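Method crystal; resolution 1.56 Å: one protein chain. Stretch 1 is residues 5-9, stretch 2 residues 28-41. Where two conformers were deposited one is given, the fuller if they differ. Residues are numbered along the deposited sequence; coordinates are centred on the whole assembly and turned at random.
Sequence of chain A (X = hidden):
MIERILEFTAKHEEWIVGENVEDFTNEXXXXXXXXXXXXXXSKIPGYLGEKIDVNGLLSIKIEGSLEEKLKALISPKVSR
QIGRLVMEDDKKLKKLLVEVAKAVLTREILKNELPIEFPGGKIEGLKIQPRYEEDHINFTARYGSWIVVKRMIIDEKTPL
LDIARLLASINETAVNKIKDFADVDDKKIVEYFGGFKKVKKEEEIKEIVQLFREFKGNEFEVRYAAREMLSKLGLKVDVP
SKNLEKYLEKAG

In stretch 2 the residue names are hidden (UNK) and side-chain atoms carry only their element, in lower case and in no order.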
# COMPACT_ATOMS: atom_id res chain seq x y z
N ILE A 5 -2.63 22.01 8.39
CA ILE A 5 -2.34 21.77 6.98
C ILE A 5 -2.54 20.29 6.68
O ILE A 5 -2.28 19.43 7.53
CB ILE A 5 -0.89 22.22 6.62
CG1 ILE A 5 -0.67 22.20 5.10
CG2 ILE A 5 0.15 21.38 7.38
CD1 ILE A 5 0.63 22.84 4.64
N LEU A 6 -3.03 19.99 5.48
CA LEU A 6 -3.10 18.62 5.02
C LEU A 6 -2.91 18.63 3.53
O LEU A 6 -3.81 19.01 2.79
CB LEU A 6 -4.44 17.99 5.40
CG LEU A 6 -4.62 16.49 5.22
CD1 LEU A 6 -3.45 15.71 5.82
CD2 LEU A 6 -5.93 16.04 5.82
N GLU A 7 -1.72 18.24 3.08
CA GLU A 7 -1.38 18.33 1.67
C GLU A 7 -0.47 17.23 1.18
O GLU A 7 0.36 16.69 1.93
CB GLU A 7 -0.78 19.70 1.33
CG GLU A 7 0.54 20.01 1.99
CD GLU A 7 1.21 21.25 1.42
OE1 GLU A 7 2.42 21.19 1.14
OE2 GLU A 7 0.51 22.28 1.23
N PHE A 8 -0.64 16.89 -0.09
CA PHE A 8 0.25 15.99 -0.80
C PHE A 8 0.56 16.59 -2.17
O PHE A 8 -0.35 16.91 -2.93
CB PHE A 8 -0.38 14.60 -0.98
CG PHE A 8 0.46 13.68 -1.81
CD1 PHE A 8 1.59 13.08 -1.26
CD2 PHE A 8 0.14 13.42 -3.14
CE1 PHE A 8 2.39 12.24 -2.02
CE2 PHE A 8 0.94 12.58 -3.91
CZ PHE A 8 2.07 11.99 -3.35
N THR A 9 1.84 16.73 -2.47
CA THR A 9 2.26 17.06 -3.83
C THR A 9 3.41 16.15 -4.25
O THR A 9 4.18 15.69 -3.41
CB THR A 9 2.67 18.55 -4.04
OG1 THR A 9 3.86 18.85 -3.30
CG2 THR A 9 1.55 19.51 -3.61
N UNK A 28 -13.79 14.50 4.67
CA UNK A 28 -12.82 15.04 3.73
C UNK A 28 -11.40 14.57 4.02
O UNK A 28 -10.62 14.32 3.10
n UNK A 28 -14.45 18.37 3.31
c UNK A 28 -14.16 17.09 3.07
o UNK A 28 -14.88 16.37 2.38
c UNK A 28 -12.88 16.57 3.70
N UNK A 29 -11.07 14.46 5.30
CA UNK A 29 -9.74 13.99 5.70
C UNK A 29 -9.55 12.53 5.30
O UNK A 29 -8.53 12.17 4.72
c UNK A 29 -9.45 14.22 7.20
c UNK A 29 -9.44 15.73 7.50
c UNK A 29 -9.46 16.07 8.98
c UNK A 29 -8.12 13.57 7.60
N UNK A 30 -10.55 11.70 5.60
CA UNK A 30 -10.49 10.28 5.24
C UNK A 30 -10.41 10.08 3.73
O UNK A 30 -9.68 9.21 3.26
c UNK A 30 -11.66 9.51 5.84
N UNK A 31 -11.16 10.88 2.97
CA UNK A 31 -11.13 10.79 1.51
C UNK A 31 -9.80 11.25 0.93
O UNK A 31 -9.30 10.65 -0.03
c UNK A 31 -12.30 11.56 0.90
s UNK A 31 -13.69 9.19 0.50
c UNK A 31 -13.58 9.49 -1.26
c UNK A 31 -13.65 10.88 1.12
N UNK A 32 -9.21 12.29 1.52
CA UNK A 32 -7.88 12.75 1.14
C UNK A 32 -6.83 11.66 1.38
O UNK A 32 -6.04 11.33 0.48
c UNK A 32 -4.23 15.44 0.57
c UNK A 32 -6.04 14.40 1.80
c UNK A 32 -3.33 15.09 1.58
c UNK A 32 -5.13 14.05 2.79
c UNK A 32 -7.50 14.02 1.92
c UNK A 32 -5.58 15.09 0.68
c UNK A 32 -3.78 14.40 2.69
N UNK A 33 -6.85 11.07 2.57
CA UNK A 33 -5.87 10.03 2.90
C UNK A 33 -6.06 8.78 2.05
O UNK A 33 -5.08 8.12 1.69
c UNK A 33 -5.52 10.75 5.39
c UNK A 33 -5.87 10.29 6.80
c UNK A 33 -4.04 11.09 5.26
c UNK A 33 -5.94 9.67 4.39
N UNK A 34 -7.31 8.47 1.73
CA UNK A 34 -7.67 7.37 0.84
C UNK A 34 -7.04 7.58 -0.53
O UNK A 34 -6.38 6.69 -1.07
o UNK A 34 -9.79 6.80 1.88
c UNK A 34 -9.19 7.28 0.69
N UNK A 35 -7.23 8.78 -1.08
CA UNK A 35 -6.66 9.13 -2.38
C UNK A 35 -5.13 9.16 -2.36
O UNK A 35 -4.49 8.69 -3.31
c UNK A 35 -8.81 12.32 -5.80
c UNK A 35 -7.28 10.43 -2.88
c UNK A 35 -9.48 11.53 -3.55
c UNK A 35 -8.73 10.22 -3.34
n UNK A 35 -8.21 13.24 -6.55
n UNK A 35 -9.40 11.29 -6.39
n UNK A 35 -8.83 12.46 -4.48
N UNK A 36 -4.54 9.66 -1.28
CA UNK A 36 -3.09 9.62 -1.14
C UNK A 36 -2.58 8.17 -1.15
O UNK A 36 -1.65 7.84 -1.88
c UNK A 36 -1.16 10.07 0.43
c UNK A 36 -2.84 11.87 -0.03
c UNK A 36 -2.62 10.37 0.13
N UNK A 37 -3.22 7.31 -0.35
CA UNK A 37 -2.86 5.90 -0.30
C UNK A 37 -2.93 5.25 -1.68
O UNK A 37 -1.98 4.59 -2.12
c UNK A 37 -3.77 5.15 0.68
o UNK A 37 -3.59 3.74 0.57
N UNK A 38 -4.04 5.46 -2.39
CA UNK A 38 -4.21 4.89 -3.72
C UNK A 38 -3.14 5.39 -4.69
O UNK A 38 -2.58 4.61 -5.48
o UNK A 38 -6.54 3.64 -2.73
c UNK A 38 -5.59 5.23 -4.28
n UNK A 38 -7.93 5.15 -3.64
c UNK A 38 -6.73 4.60 -3.48
N UNK A 39 -2.84 6.68 -4.60
CA UNK A 39 -1.89 7.34 -5.49
C UNK A 39 -0.46 6.86 -5.27
O UNK A 39 0.21 6.44 -6.22
o UNK A 39 -3.33 9.28 -5.58
c UNK A 39 -1.97 8.87 -5.35
c UNK A 39 -1.07 9.57 -6.37
N UNK A 40 0.02 6.92 -4.03
CA UNK A 40 1.40 6.53 -3.77
C UNK A 40 1.62 5.04 -3.99
O UNK A 40 2.67 4.63 -4.49
c UNK A 40 1.92 7.00 -2.39
c UNK A 40 1.20 6.30 -1.23
c UNK A 40 1.78 8.52 -2.27
N UNK A 41 0.62 4.22 -3.66
CA UNK A 41 0.73 2.78 -3.86
C UNK A 41 0.86 2.43 -5.33
O UNK A 41 1.60 1.52 -5.69
c UNK A 41 -0.46 2.05 -3.25
o UNK A 41 -0.46 2.18 -1.83

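Position 28 opens the helical stretch with two carbons, the second carrying one oxygen and one nitrogen. The group ends well away from the strand, and the composition gives Asn28. Position 29 has four carbons, forked at the first, with one arm two carbons long; the one-carbon arm lies 3.8 Å from CD2 of Leu6, although the CA-to-CB bond points sideways. This is Ile29, and that atom is CG2. Position 30 holds a single carbon turned away from the strand: Ala30. Position 31 is unbranched, two carbons, a sulfur and a carbon, far from the strand; it is Met31.

Position 32 carries one carbon and then a ring of six, with no oxygen, and the ring touches Leu6, Glu7 and Phe8; it is Phe32. Its CB points toward the strand and, with chi1 in t, the ring reaches the strand backbone itself. CE2 lies 3.4 Å from CG of Leu6, and CZ sits 3.6 Å from both the backbone C of Glu7 and N of Phe8. These last two atoms meet the ring at its edge, whereas O of Leu6 lies over one face.

Position 33 has four carbons forked at the second, hence Leu33; it starts sideways and its end comes nearer, but its CD2 stays 4.7 Å from CD1 of Leu6. Position 34, one carbon and one oxygen, is Ser34, whose OG donates to O of Ala30 at 2.8 Å, back along its own helix. Position 35 runs through three carbons and a nitrogen to a carbon bearing two more nitrogens, the guanidinium of Arg35; it stays out of reach of the strand.

Position 36 has one carbon carrying two others, points toward the strand and packs one arm 3.8 Å from CB of Phe8: Val36, the arm being CG2. The CA atoms of Val36 and Phe8 come within 7.2 Å. Position 37, a carbon and an oxygen, is Ser37, and position 38, two carbons ending in one oxygen and one nitrogen, is Asn38; neither reaches the strand.

Position 39 has a carbon bearing one oxygen and one carbon, the latter 4.4 Å from CE2 of Phe8: Thr39, with CG2 the touching methyl. OG1 donates to O of Arg35 at 2.6 Å. Position 40 is again three carbons forked at the first, one arm 3.6 Å from CZ of Phe8: Val40, through CG1. Position 41, a carbon and an oxygen, is Ser41, its OG donating to O of Ser37 at 2.9 Å.

Alternation on the strand sends Leu6 and Phe8 toward the helix and Glu7 away. Leu6 packs on Ile29 and Phe32, and Phe8 on Phe32, Val36, Thr39 and Val40, the last two lying three and four residues past Val36. The 22° angle, at 9.9 Å between axes, lets the helix run along the strand. No hydrogen bond crosses; apolar packing carries the join. The design rule is economical: two large inward side chains on the strand, answered by one aromatic ring and smaller branched groups on the helix.

Stretch 2 (28-41) NIAMFLSRVSNTVS
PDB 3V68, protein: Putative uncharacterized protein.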